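Local coordinates for fatty-acid-binding protein 1 (Arabidopsis thaliana, PDB 4DOO), which binds fatty acids, with a preference for saturated ones, through a chalcone-isomerase-like fold in the chloroplast, at residues A[20-25]-A[46-51]; A[52-57]-A[83-88]; A[143-148]-A[159-164]. All blocks are in the same frame, centred on the assembly; numbering follows the deposited sequence.

Contact 1. Residues A[20-25]-A[46-51]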
ATOM      1  N   ASP A  20      16.282   6.564  -4.389  1.00 35.12           N
ATOM      2  CA  ASP A  20      16.516   7.986  -4.141  1.00 37.50           C
ATOM      3  C   ASP A  20      15.324   8.897  -4.430  1.00 36.50           C
ATOM      4  O   ASP A  20      15.323  10.062  -4.036  1.00 37.61           O
ATOM      5  CB  ASP A  20      17.711   8.482  -4.959  1.00 42.58           C
ATOM      6  CG  ASP A  20      18.976   7.704  -4.671  1.00 46.37           C
ATOM      7  OD1 ASP A  20      19.373   7.632  -3.487  1.00 46.28           O
ATOM      8  OD2 ASP A  20      19.573   7.168  -5.630  1.00 49.57           O
ATOM      9  N   SER A  21      14.310   8.373  -5.111  1.00 32.67           N
ATOM     10  CA  SER A  21      13.143   9.177  -5.458  1.00 31.29           C
ATOM     11  C   SER A  21      11.857   8.783  -4.730  1.00 28.98           C
ATOM     12  O   SER A  21      10.925   9.581  -4.622  1.00 28.74           O
ATOM     13  CB  SER A  21      12.918   9.113  -6.972  1.00 31.34           C
ATOM     14  OG  SER A  21      12.918   7.769  -7.429  1.00 31.86           O
ATOM     15  N   ARG A  22      11.811   7.555  -4.230  1.00 24.93           N
ATOM     16  CA  ARG A  22      10.628   7.060  -3.532  1.00 24.12           C
ATOM     17  C   ARG A  22      10.845   7.078  -2.026  1.00 20.96           C
ATOM     18  O   ARG A  22      11.605   6.269  -1.496  1.00 21.53           O
ATOM     19  CB  ARG A  22      10.325   5.642  -4.005  1.00 25.89           C
ATOM     20  CG  ARG A  22       8.898   5.233  -3.779  1.00 32.80           C
ATOM     21  CD  ARG A  22       8.506   4.150  -4.740  1.00 33.69           C
ATOM     22  NE  ARG A  22       8.801   4.544  -6.114  1.00 30.62           N
ATOM     23  CZ  ARG A  22       8.241   3.989  -7.181  1.00 30.99           C
ATOM     24  NH1 ARG A  22       7.352   3.015  -7.029  1.00 28.06           N
ATOM     25  NH2 ARG A  22       8.573   4.405  -8.398  1.00 25.40           N
ATOM     26  N   ARG A  23      10.167   7.990  -1.334  1.00 17.83           N
ATOM     27  CA  ARG A  23      10.351   8.113   0.110  1.00 18.75           C
ATOM     28  C   ARG A  23       9.351   7.362   0.977  1.00 17.94           C
ATOM     29  O   ARG A  23       8.149   7.374   0.720  1.00 15.78           O
ATOM     30  CB  ARG A  23      10.318   9.585   0.523  1.00 22.84           C
ATOM     31  CG  ARG A  23      11.263  10.475  -0.262  1.00 31.45           C
ATOM     32  CD  ARG A  23      12.720  10.037  -0.164  1.00 40.31           C
ATOM     33  NE  ARG A  23      13.569  10.825  -1.054  1.00 48.03           N
ATOM     34  CZ  ARG A  23      13.740  12.142  -0.956  1.00 52.50           C
ATOM     35  NH1 ARG A  23      13.127  12.828   0.004  1.00 53.82           N
ATOM     36  NH2 ARG A  23      14.498  12.782  -1.838  1.00 53.81           N
ATOM     37  N   LEU A  24       9.862   6.724   2.025  1.00 16.24           N
ATOM     38  CA  LEU A  24       9.014   6.002   2.969  1.00 13.89           C
ATOM     39  C   LEU A  24       8.269   7.059   3.779  1.00 13.93           C
ATOM     40  O   LEU A  24       8.894   7.910   4.428  1.00 13.24           O
ATOM     41  CB  LEU A  24       9.866   5.150   3.911  1.00 13.43           C
ATOM     42  CG  LEU A  24       9.113   4.382   4.999  1.00 15.97           C
ATOM     43  CD1 LEU A  24       8.153   3.380   4.351  1.00 14.08           C
ATOM     44  CD2 LEU A  24      10.122   3.663   5.903  1.00 14.05           C
ATOM     45  N   LEU A  25       6.941   7.004   3.748  1.00 10.19           N
ATOM     46  CA  LEU A  25       6.128   7.977   4.471  1.00 11.53           C
ATOM     47  C   LEU A  25       5.361   7.394   5.656  1.00  9.85           C
ATOM     48  O   LEU A  25       4.938   8.121   6.558  1.00 12.75           O
ATOM     49  CB  LEU A  25       5.145   8.645   3.508  1.00 11.40           C
ATOM     50  CG  LEU A  25       5.757   9.326   2.279  1.00 15.07           C
ATOM     51  CD1 LEU A  25       4.642   9.902   1.426  1.00 15.02           C
ATOM     52  CD2 LEU A  25       6.723  10.428   2.709  1.00 15.59           C
ATOM     53  N   GLY A  46       5.350  -0.893   4.497  1.00 13.21           N
ATOM     54  CA  GLY A  46       5.884   0.449   4.423  1.00 12.37           C
ATOM     55  C   GLY A  46       5.321   1.072   3.164  1.00 11.62           C
ATOM     56  O   GLY A  46       5.324   0.438   2.107  1.00 11.09           O
ATOM     57  N   VAL A  47       4.821   2.297   3.273  1.00 10.53           N
ATOM     58  CA  VAL A  47       4.239   2.978   2.124  1.00 11.94           C
ATOM     59  C   VAL A  47       5.184   4.065   1.622  1.00 11.29           C
ATOM     60  O   VAL A  47       5.547   4.974   2.373  1.00 10.41           O
ATOM     61  CB  VAL A  47       2.883   3.620   2.486  1.00 14.46           C
ATOM     62  CG1 VAL A  47       2.262   4.250   1.244  1.00 12.67           C
ATOM     63  CG2 VAL A  47       1.945   2.569   3.074  1.00 15.70           C
ATOM     64  N   TYR A  48       5.570   3.954   0.350  1.00 12.87           N
ATOM     65  CA  TYR A  48       6.484   4.896  -0.299  1.00 12.98           C
ATOM     66  C   TYR A  48       5.786   5.690  -1.402  1.00 13.94           C
ATOM     67  O   TYR A  48       4.911   5.168  -2.085  1.00 15.97           O
ATOM     68  CB  TYR A  48       7.655   4.153  -0.945  1.00 14.60           C
ATOM     69  CG  TYR A  48       8.538   3.381   0.001  1.00 13.18           C
ATOM     70  CD1 TYR A  48       8.141   2.140   0.507  1.00 12.52           C
ATOM     71  CD2 TYR A  48       9.781   3.881   0.373  1.00 10.75           C
ATOM     72  CE1 TYR A  48       8.965   1.415   1.359  1.00 10.79           C
ATOM     73  CE2 TYR A  48      10.617   3.163   1.229  1.00 12.04           C
ATOM     74  CZ  TYR A  48      10.203   1.930   1.715  1.00 10.49           C
ATOM     75  OH  TYR A  48      11.022   1.214   2.560  1.00 14.49           O
ATOM     76  N   ALA A  49       6.193   6.942  -1.578  1.00 12.84           N
ATOM     77  CA  ALA A  49       5.622   7.798  -2.617  1.00 14.42           C
ATOM     78  C   ALA A  49       6.737   8.601  -3.292  1.00 14.85           C
ATOM     79  O   ALA A  49       7.663   9.064  -2.631  1.00 14.00           O
ATOM     80  CB  ALA A  49       4.586   8.742  -2.013  1.00 13.75           C
ATOM     81  N   ASP A  50       6.645   8.753  -4.609  1.00 16.74           N
ATOM     82  CA  ASP A  50       7.640   9.504  -5.368  1.00 17.22           C
ATOM     83  C   ASP A  50       7.549  10.980  -4.995  1.00 14.63           C
ATOM     84  O   ASP A  50       6.485  11.593  -5.095  1.00 14.96           O
ATOM     85  CB  ASP A  50       7.404   9.321  -6.871  1.00 17.70           C
ATOM     86  CG  ASP A  50       8.384  10.113  -7.714  1.00 22.36           C
ATOM     87  OD1 ASP A  50       8.190  11.337  -7.877  1.00 21.60           O
ATOM     88  OD2 ASP A  50       9.360   9.511  -8.204  1.00 24.89           O
ATOM     89  N   CYS A  51       8.673  11.542  -4.565  1.00 12.39           N
ATOM     90  CA  CYS A  51       8.739  12.935  -4.139  1.00 17.53           C
ATOM     91  C   CYS A  51       8.273  13.945  -5.170  1.00 16.89           C
ATOM     92  O   CYS A  51       7.470  14.825  -4.862  1.00 18.27           O
ATOM     93  CB  CYS A  51      10.167  13.286  -3.720  1.00 23.16           C
ATOM     94  SG  CYS A  51      10.714  12.398  -2.265  1.00 34.83           S
TER
HETATM   95  O   HOH W   1      10.179   7.189  -7.855  1.00 26.00           O

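Contact 2. Residues A[52-57]-A[83-88]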
ATOM      1  N   ASP A  52       8.786  13.832  -6.392  1.00 17.59           N
ATOM      2  CA  ASP A  52       8.408  14.777  -7.439  1.00 17.83           C
ATOM      3  C   ASP A  52       6.916  14.735  -7.750  1.00 15.01           C
ATOM      4  O   ASP A  52       6.294  15.774  -7.954  1.00 17.18           O
ATOM      5  CB  ASP A  52       9.204  14.514  -8.720  1.00 22.64           C
ATOM      6  CG  ASP A  52      10.697  14.739  -8.540  1.00 30.19           C
ATOM      7  OD1 ASP A  52      11.083  15.747  -7.910  1.00 27.73           O
ATOM      8  OD2 ASP A  52      11.485  13.910  -9.041  1.00 35.86           O
ATOM      9  N   ASP A  53       6.350  13.533  -7.797  1.00 13.73           N
ATOM     10  CA  ASP A  53       4.929  13.365  -8.088  1.00 15.88           C
ATOM     11  C   ASP A  53       4.072  14.023  -7.013  1.00 16.30           C
ATOM     12  O   ASP A  53       3.057  14.660  -7.315  1.00 12.83           O
ATOM     13  CB  ASP A  53       4.583  11.878  -8.191  1.00 17.09           C
ATOM     14  CG  ASP A  53       5.160  11.223  -9.437  1.00 21.18           C
ATOM     15  OD1 ASP A  53       5.139   9.979  -9.513  1.00 17.91           O
ATOM     16  OD2 ASP A  53       5.626  11.949 -10.343  1.00 23.32           O
ATOM     17  N   VAL A  54       4.472  13.861  -5.754  1.00 16.32           N
ATOM     18  CA  VAL A  54       3.729  14.467  -4.655  1.00 14.11           C
ATOM     19  C   VAL A  54       3.854  15.987  -4.722  1.00 16.09           C
ATOM     20  O   VAL A  54       2.869  16.705  -4.552  1.00 16.58           O
ATOM     21  CB  VAL A  54       4.245  13.971  -3.286  1.00 16.33           C
ATOM     22  CG1 VAL A  54       3.576  14.742  -2.160  1.00 16.64           C
ATOM     23  CG2 VAL A  54       3.959  12.487  -3.139  1.00 16.70           C
ATOM     24  N   LYS A  55       5.063  16.478  -4.980  1.00 15.35           N
ATOM     25  CA  LYS A  55       5.285  17.918  -5.072  1.00 19.87           C
ATOM     26  C   LYS A  55       4.422  18.538  -6.167  1.00 19.25           C
ATOM     27  O   LYS A  55       3.891  19.633  -5.997  1.00 20.25           O
ATOM     28  CB  LYS A  55       6.762  18.223  -5.351  1.00 21.53           C
ATOM     29  CG  LYS A  55       7.697  17.856  -4.219  1.00 28.53           C
ATOM     30  CD  LYS A  55       9.144  18.182  -4.569  1.00 32.04           C
ATOM     31  CE  LYS A  55      10.077  17.823  -3.423  1.00 34.88           C
ATOM     32  NZ  LYS A  55      11.490  18.165  -3.743  1.00 37.78           N
ATOM     33  N   LYS A  56       4.274  17.837  -7.286  1.00 18.61           N
ATOM     34  CA  LYS A  56       3.474  18.355  -8.387  1.00 21.40           C
ATOM     35  C   LYS A  56       1.989  18.426  -8.028  1.00 19.59           C
ATOM     36  O   LYS A  56       1.318  19.407  -8.340  1.00 19.52           O
ATOM     37  CB  LYS A  56       3.664  17.500  -9.644  1.00 24.06           C
ATOM     38  CG  LYS A  56       2.854  18.001 -10.829  1.00 25.19           C
ATOM     39  CD  LYS A  56       3.125  17.210 -12.092  1.00 32.08           C
ATOM     40  CE  LYS A  56       2.224  17.686 -13.220  1.00 34.43           C
ATOM     41  NZ  LYS A  56       2.328  19.159 -13.415  1.00 36.49           N
ATOM     42  N   LEU A  57       1.485  17.388  -7.367  1.00 18.77           N
ATOM     43  CA  LEU A  57       0.086  17.349  -6.956  1.00 17.64           C
ATOM     44  C   LEU A  57      -0.201  18.518  -6.014  1.00 18.61           C
ATOM     45  O   LEU A  57      -1.155  19.273  -6.220  1.00 16.90           O
ATOM     46  CB  LEU A  57      -0.213  16.005  -6.275  1.00 19.50           C
ATOM     47  CG  LEU A  57      -1.601  15.685  -5.707  1.00 21.61           C
ATOM     48  CD1 LEU A  57      -1.790  16.379  -4.372  1.00 25.59           C
ATOM     49  CD2 LEU A  57      -2.677  16.096  -6.701  1.00 24.50           C
ATOM     50  N   ALA A  83      -4.363  10.773  -7.835  1.00 22.11           N
ATOM     51  CA  ALA A  83      -3.339  11.392  -8.664  1.00 22.49           C
ATOM     52  C   ALA A  83      -2.379  10.362  -9.263  1.00 24.29           C
ATOM     53  O   ALA A  83      -2.246   9.244  -8.759  1.00 21.84           O
ATOM     54  CB  ALA A  83      -2.567  12.406  -7.848  1.00 20.30           C
ATOM     55  N   ASP A  84      -1.717  10.738 -10.350  1.00 22.19           N
ATOM     56  CA  ASP A  84      -0.768   9.837 -10.980  1.00 24.74           C
ATOM     57  C   ASP A  84       0.540   9.977 -10.216  1.00 22.74           C
ATOM     58  O   ASP A  84       1.467  10.661 -10.646  1.00 23.90           O
ATOM     59  CB  ASP A  84      -0.580  10.195 -12.458  1.00 29.72           C
ATOM     60  CG  ASP A  84       0.305   9.200 -13.191  1.00 37.60           C
ATOM     61  OD1 ASP A  84       0.342   8.018 -12.781  1.00 42.04           O
ATOM     62  OD2 ASP A  84       0.948   9.592 -14.185  1.00 40.12           O
ATOM     63  N   ILE A  85       0.586   9.333  -9.057  1.00 18.82           N
ATOM     64  CA  ILE A  85       1.753   9.364  -8.195  1.00 16.79           C
ATOM     65  C   ILE A  85       2.307   7.950  -8.062  1.00 16.86           C
ATOM     66  O   ILE A  85       1.587   7.029  -7.674  1.00 17.52           O
ATOM     67  CB  ILE A  85       1.379   9.902  -6.784  1.00 16.02           C
ATOM     68  CG1 ILE A  85       1.007  11.384  -6.879  1.00 18.11           C
ATOM     69  CG2 ILE A  85       2.536   9.684  -5.813  1.00 14.12           C
ATOM     70  CD1 ILE A  85       0.444  11.974  -5.589  1.00 17.97           C
ATOM     71  N   LYS A  86       3.578   7.784  -8.410  1.00 14.77           N
ATOM     72  CA  LYS A  86       4.232   6.488  -8.304  1.00 16.26           C
ATOM     73  C   LYS A  86       4.386   6.160  -6.826  1.00 15.36           C
ATOM     74  O   LYS A  86       4.857   6.984  -6.041  1.00 14.07           O
ATOM     75  CB  LYS A  86       5.605   6.522  -8.977  1.00 18.11           C
ATOM     76  CG  LYS A  86       5.529   6.605 -10.499  1.00 19.96           C
ATOM     77  CD  LYS A  86       6.909   6.560 -11.148  1.00 20.59           C
ATOM     78  CE  LYS A  86       7.752   7.773 -10.799  1.00 22.94           C
ATOM     79  NZ  LYS A  86       7.114   9.040 -11.265  1.00 22.44           N
ATOM     80  N   MET A  87       3.979   4.955  -6.452  1.00 13.59           N
ATOM     81  CA  MET A  87       4.074   4.530  -5.070  1.00 13.43           C
ATOM     82  C   MET A  87       4.491   3.076  -4.963  1.00 16.07           C
ATOM     83  O   MET A  87       4.379   2.301  -5.921  1.00 16.43           O
ATOM     84  CB  MET A  87       2.726   4.690  -4.371  1.00 13.05           C
ATOM     85  CG  MET A  87       2.139   6.087  -4.403  1.00 20.53           C
ATOM     86  SD  MET A  87       0.645   6.131  -3.403  1.00 20.79           S
ATOM     87  CE  MET A  87       0.381   7.908  -3.251  1.00 26.21           C
ATOM     88  N   THR A  88       4.965   2.711  -3.779  1.00 15.55           N
ATOM     89  CA  THR A  88       5.365   1.339  -3.511  1.00 15.57           C
ATOM     90  C   THR A  88       4.855   0.952  -2.133  1.00 13.23           C
ATOM     91  O   THR A  88       4.925   1.746  -1.190  1.00 14.00           O
ATOM     92  CB  THR A  88       6.905   1.159  -3.509  1.00 18.72           C
ATOM     93  OG1 THR A  88       7.420   1.377  -4.824  1.00 20.66           O
ATOM     94  CG2 THR A  88       7.276  -0.262  -3.070  1.00 21.21           C
TER
HETATM   95  O   HOH W   2       8.631  11.392 -11.114  1.00 33.83           O

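Contact 3. Residues A[143-148]-A[159-164]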
ATOM      1  N   ASN A 143       9.450 -13.467   6.813  1.00 18.78           N
ATOM      2  CA  ASN A 143      10.573 -12.721   6.246  1.00 19.80           C
ATOM      3  C   ASN A 143      10.534 -12.576   4.725  1.00 20.42           C
ATOM      4  O   ASN A 143      11.463 -12.024   4.129  1.00 23.49           O
ATOM      5  CB  ASN A 143      11.911 -13.329   6.686  1.00 22.91           C
ATOM      6  CG  ASN A 143      12.108 -13.267   8.188  1.00 27.90           C
ATOM      7  OD1 ASN A 143      11.932 -12.216   8.803  1.00 30.36           O
ATOM      8  ND2 ASN A 143      12.479 -14.393   8.785  1.00 32.96           N
ATOM      9  N   SER A 144       9.472 -13.073   4.094  1.00 18.78           N
ATOM     10  CA  SER A 144       9.331 -12.931   2.643  1.00 19.73           C
ATOM     11  C   SER A 144       8.986 -11.464   2.401  1.00 21.05           C
ATOM     12  O   SER A 144       8.294 -10.853   3.215  1.00 17.89           O
ATOM     13  CB  SER A 144       8.188 -13.803   2.107  1.00 20.06           C
ATOM     14  OG  SER A 144       8.426 -15.181   2.332  1.00 20.69           O
ATOM     15  N   THR A 145       9.471 -10.901   1.299  1.00 18.61           N
ATOM     16  CA  THR A 145       9.192  -9.504   0.975  1.00 19.44           C
ATOM     17  C   THR A 145       8.441  -9.402  -0.348  1.00 21.44           C
ATOM     18  O   THR A 145       8.855  -9.981  -1.353  1.00 21.39           O
ATOM     19  CB  THR A 145      10.493  -8.673   0.850  1.00 25.30           C
ATOM     20  OG1 THR A 145      11.167  -8.637   2.113  1.00 26.71           O
ATOM     21  CG2 THR A 145      10.180  -7.250   0.415  1.00 25.36           C
ATOM     22  N   ILE A 146       7.329  -8.675  -0.340  1.00 18.96           N
ATOM     23  CA  ILE A 146       6.535  -8.481  -1.547  1.00 18.22           C
ATOM     24  C   ILE A 146       6.426  -6.990  -1.793  1.00 20.49           C
ATOM     25  O   ILE A 146       6.108  -6.226  -0.880  1.00 18.81           O
ATOM     26  CB  ILE A 146       5.100  -9.042  -1.404  1.00 20.04           C
ATOM     27  CG1 ILE A 146       5.138 -10.545  -1.116  1.00 23.93           C
ATOM     28  CG2 ILE A 146       4.304  -8.763  -2.674  1.00 19.42           C
ATOM     29  CD1 ILE A 146       5.517 -10.889   0.312  1.00 27.82           C
ATOM     30  N   ASP A 147       6.697  -6.577  -3.025  1.00 18.86           N
ATOM     31  CA  ASP A 147       6.615  -5.170  -3.388  1.00 20.94           C
ATOM     32  C   ASP A 147       5.488  -4.918  -4.378  1.00 19.25           C
ATOM     33  O   ASP A 147       5.514  -5.425  -5.503  1.00 19.83           O
ATOM     34  CB  ASP A 147       7.938  -4.697  -3.998  1.00 21.54           C
ATOM     35  CG  ASP A 147       8.934  -4.244  -2.954  1.00 25.43           C
ATOM     36  OD1 ASP A 147       8.617  -4.321  -1.747  1.00 26.13           O
ATOM     37  OD2 ASP A 147      10.038  -3.802  -3.342  1.00 28.09           O
ATOM     38  N   LEU A 148       4.495  -4.144  -3.950  1.00 14.49           N
ATOM     39  CA  LEU A 148       3.375  -3.787  -4.809  1.00 16.30           C
ATOM     40  C   LEU A 148       3.668  -2.366  -5.260  1.00 17.96           C
ATOM     41  O   LEU A 148       3.803  -1.462  -4.433  1.00 16.57           O
ATOM     42  CB  LEU A 148       2.054  -3.807  -4.031  1.00 16.59           C
ATOM     43  CG  LEU A 148       1.692  -5.049  -3.215  1.00 19.00           C
ATOM     44  CD1 LEU A 148       0.411  -4.778  -2.428  1.00 20.69           C
ATOM     45  CD2 LEU A 148       1.518  -6.244  -4.133  1.00 19.91           C
ATOM     46  N   ALA A 159       6.378  -7.641  -7.259  1.00 19.65           N
ATOM     47  CA  ALA A 159       7.662  -8.314  -7.200  1.00 20.41           C
ATOM     48  C   ALA A 159       7.714  -9.087  -5.889  1.00 21.48           C
ATOM     49  O   ALA A 159       7.330  -8.571  -4.833  1.00 20.82           O
ATOM     50  CB  ALA A 159       8.792  -7.302  -7.265  1.00 16.81           C
ATOM     51  N   ILE A 160       8.170 -10.332  -5.962  1.00 19.98           N
ATOM     52  CA  ILE A 160       8.273 -11.185  -4.784  1.00 20.67           C
ATOM     53  C   ILE A 160       9.736 -11.569  -4.594  1.00 24.15           C
ATOM     54  O   ILE A 160      10.381 -12.081  -5.512  1.00 23.83           O
ATOM     55  CB  ILE A 160       7.400 -12.454  -4.946  1.00 20.88           C
ATOM     56  CG1 ILE A 160       5.930 -12.048  -5.093  1.00 22.01           C
ATOM     57  CG2 ILE A 160       7.564 -13.368  -3.740  1.00 19.36           C
ATOM     58  CD1 ILE A 160       4.979 -13.214  -5.293  1.00 23.44           C
ATOM     59  N   GLU A 161      10.257 -11.295  -3.401  1.00 25.14           N
ATOM     60  CA  GLU A 161      11.648 -11.573  -3.066  1.00 27.93           C
ATOM     61  C   GLU A 161      12.595 -10.974  -4.103  1.00 29.79           C
ATOM     62  O   GLU A 161      13.619 -11.565  -4.446  1.00 33.21           O
ATOM     63  CB  GLU A 161      11.879 -13.084  -2.935  1.00 28.87           C
ATOM     64  CG  GLU A 161      11.165 -13.724  -1.742  1.00 32.25           C
ATOM     65  CD  GLU A 161      11.723 -13.280  -0.392  1.00 35.00           C
ATOM     66  OE1 GLU A 161      11.786 -12.060  -0.128  1.00 33.15           O
ATOM     67  OE2 GLU A 161      12.098 -14.157   0.413  1.00 41.03           O
ATOM     68  N   GLY A 162      12.235  -9.796  -4.604  1.00 29.82           N
ATOM     69  CA  GLY A 162      13.061  -9.109  -5.580  1.00 30.64           C
ATOM     70  C   GLY A 162      12.837  -9.489  -7.031  1.00 30.74           C
ATOM     71  O   GLY A 162      13.449  -8.904  -7.923  1.00 32.36           O
ATOM     72  N   ASN A 163      11.963 -10.458  -7.276  1.00 29.77           N
ATOM     73  CA  ASN A 163      11.684 -10.905  -8.636  1.00 29.07           C
ATOM     74  C   ASN A 163      10.320 -10.438  -9.135  1.00 27.04           C
ATOM     75  O   ASN A 163       9.293 -10.751  -8.536  1.00 24.93           O
ATOM     76  CB  ASN A 163      11.755 -12.434  -8.711  1.00 30.02           C
ATOM     77  CG  ASN A 163      13.090 -12.981  -8.235  1.00 33.55           C
ATOM     78  OD1 ASN A 163      14.150 -12.528  -8.670  1.00 34.23           O
ATOM     79  ND2 ASN A 163      13.045 -13.963  -7.340  1.00 34.65           N
ATOM     80  N   HIS A 164      10.312  -9.687 -10.233  1.00 28.42           N
ATOM     81  CA  HIS A 164       9.062  -9.201 -10.810  1.00 27.56           C
ATOM     82  C   HIS A 164       8.237 -10.398 -11.279  1.00 28.13           C
ATOM     83  O   HIS A 164       8.749 -11.276 -11.972  1.00 28.40           O
ATOM     84  CB  HIS A 164       9.370  -8.261 -11.980  1.00 30.77           C
ATOM     85  CG  HIS A 164       8.162  -7.821 -12.745  1.00 30.52           C
ATOM     86  ND1 HIS A 164       7.626  -8.560 -13.779  1.00 33.23           N
ATOM     87  CD2 HIS A 164       7.398  -6.707 -12.645  1.00 30.75           C
ATOM     88  CE1 HIS A 164       6.589  -7.918 -14.284  1.00 29.01           C
ATOM     89  NE2 HIS A 164       6.430  -6.791 -13.615  1.00 31.39           N
TER
HETATM   90  O   HOH W   3      12.729 -10.616   2.052  1.00 39.53           O

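Contact 1. Residues A[20-25]-A[46-51]
L24 lies over one face of the Y48 ring, with the methyl CD1 poised 3.8 Å from the ring centroid and displaced toward the rim in a CH-pi contact. With CG of L24 anti to its backbone N (chi1 177°), the second torsion (chi2 62°) brings CD1 over the ring, while CB of L24 comes to 3.4 Å from CE2 of Y48. The aliphatic part of R22 approaches the same tyrosine further back: its CG is 3.3 Å from CB of Y48, the two side chains crossing at about a right angle. Beyond this the guanidinium of R22 reaches T88, and the tyrosine hydroxyl bonds to the carbonyl of P15. An alanine in place of Y48 would probably leave CD1 of L24 without the ring it rests on and the P15 carbonyl without its hydroxyl partner. Strands 22-33 and 39-50 form a beta hairpin in the antiparallel sheet of the chalcone-isomerase fold; nearer the turn of the hairpin, R30 and Y43 bind dodecanoate. R23 and A49 are a hydrogen-bonded pair, their N and O atoms exchanging two bonds, and L25 N adds another to V47 O at 2.8 Å. On the sheet face that carries A49, CD1 of L25 meets CB of A49 at 3.6 Å, close to F195 and A199 of helix 189-202. Where the pairing ends, C51 N donates to S21 O at 3.0 Å. D50 caps the following helix through OD1 and D53 N, and its OD2 shares a water with S21 OG and R22 NH2.

Contact 2. Residues A[52-57]-A[83-88]
I85 forms the apolar centre, its branches set against one side of the helix segment 52-57. CG2, anti to the backbone N, lies 3.8 Å from CB of D53. The same methyl faces CG2 of V54 at 4.1 Å, the valine and isoleucine side chains meeting at a slant. At the end of the other branch, CD1 of I85 comes to 4.1 Å from CB of L57. One helical turn beyond D53, L57 also lays CD2 against CB of A83, 3.9 Å away, and so extends the apolar strip to the residue where helix 76-82 gives up its helical backbone angles. V54 also touches A49 and, on helix 189-202, L202. Helix 51-61 follows directly on strand 39-50, and residues 83-86 lead into strand 87-93, the antiparallel neighbour of strand 39-50 in the sheet; the contact thus brings together the two ends of a largely helical excursion between adjacent strands. D84 centres an inverse gamma turn on the approach, with a weak bond from I85 N to A83 O. At the polar edge D53 OD1 takes two donors. The backbone N of K86 reaches it at 2.9 Å on the anti side in a nearly straight bond (176° at the hydrogen). NZ of K86 meets it at 2.8 Å on the syn side as a salt bridge, and is 3.4 Å from OD2. Bends of the lysine chain at chi3 and chi4 (-65° and -61°) turn CE and then NZ back to the carboxylate. A water accepts from NZ, and D50 OD2 adds a long, weak ion pair. Gripped on both sides of OD1, the D53 carboxylate is probably restrained in its rotation.

Contact 3. Residues A[143-148]-A[159-164]
E161 and T145 cross at about a right angle, the glutamate folding back over the start of strand 145-151. Its CB points away from that strand, but the bend at chi2 (-68°) sets CD on a course that returns the carboxylate to it. OE1 accepts T145 N at 3.0 Å, the donor standing well above the carboxylate plane (63° out of it). From the same edge of the strand T145 O accepts E161 N at 2.8 Å, so the carboxylate and the backbone N of E161 both bind T145. A water adds to this, giving protons to N143 O and E161 OE1 and taking one from T145 OG1, so that OE1 has two donors. Strands 145-151 and 155-160 make a beta hairpin of the antiparallel sheet, and I160 to N163 form a type I' turn that leads into strand 163-169; G162 occupies backbone angles at which a CB would strike the preceding carbonyl O. Along the hairpin I146 and I160 stand side by side on one face of the sheet as a non-hydrogen-bonded pair, with their CG1 atoms 4.3 Å apart. I160 also packs on F134 and E137, and its side chain lies about 4 Å from a bound lauric acid; L148 belongs to a lauric acid pocket. The hydrogen-bonded pair D147 and A159 follows, D147 N donating to A159 O at 2.8 Å and A159 N to D147 O at 3.0 Å. D147 projects from the sheet face that carries A159, its carboxylate leading away from strand 155-160 to a salt bridge with R90.

The three contacts follow in series along the chain, all within the chalcone-isomerase-like part of the longer protein, and all reach one antiparallel sheet. Contacts 1 and 2 have centres 9 Å apart and touch: strand 39-50 runs straight into helix 51-61, and strand 87-93 lies beside strand 39-50, with Y48 N bonded to T88 O. Contact 3 is on the next hairpin, its centre about 17 Å from that of contact 1 and 22 Å from that of contact 2, though T88 packs against L148. Strand 87-93 therefore bridges the two hairpins. Contact 3 lies beside the lauric acid pocket, whereas contact 2 is remote from the annotated sites.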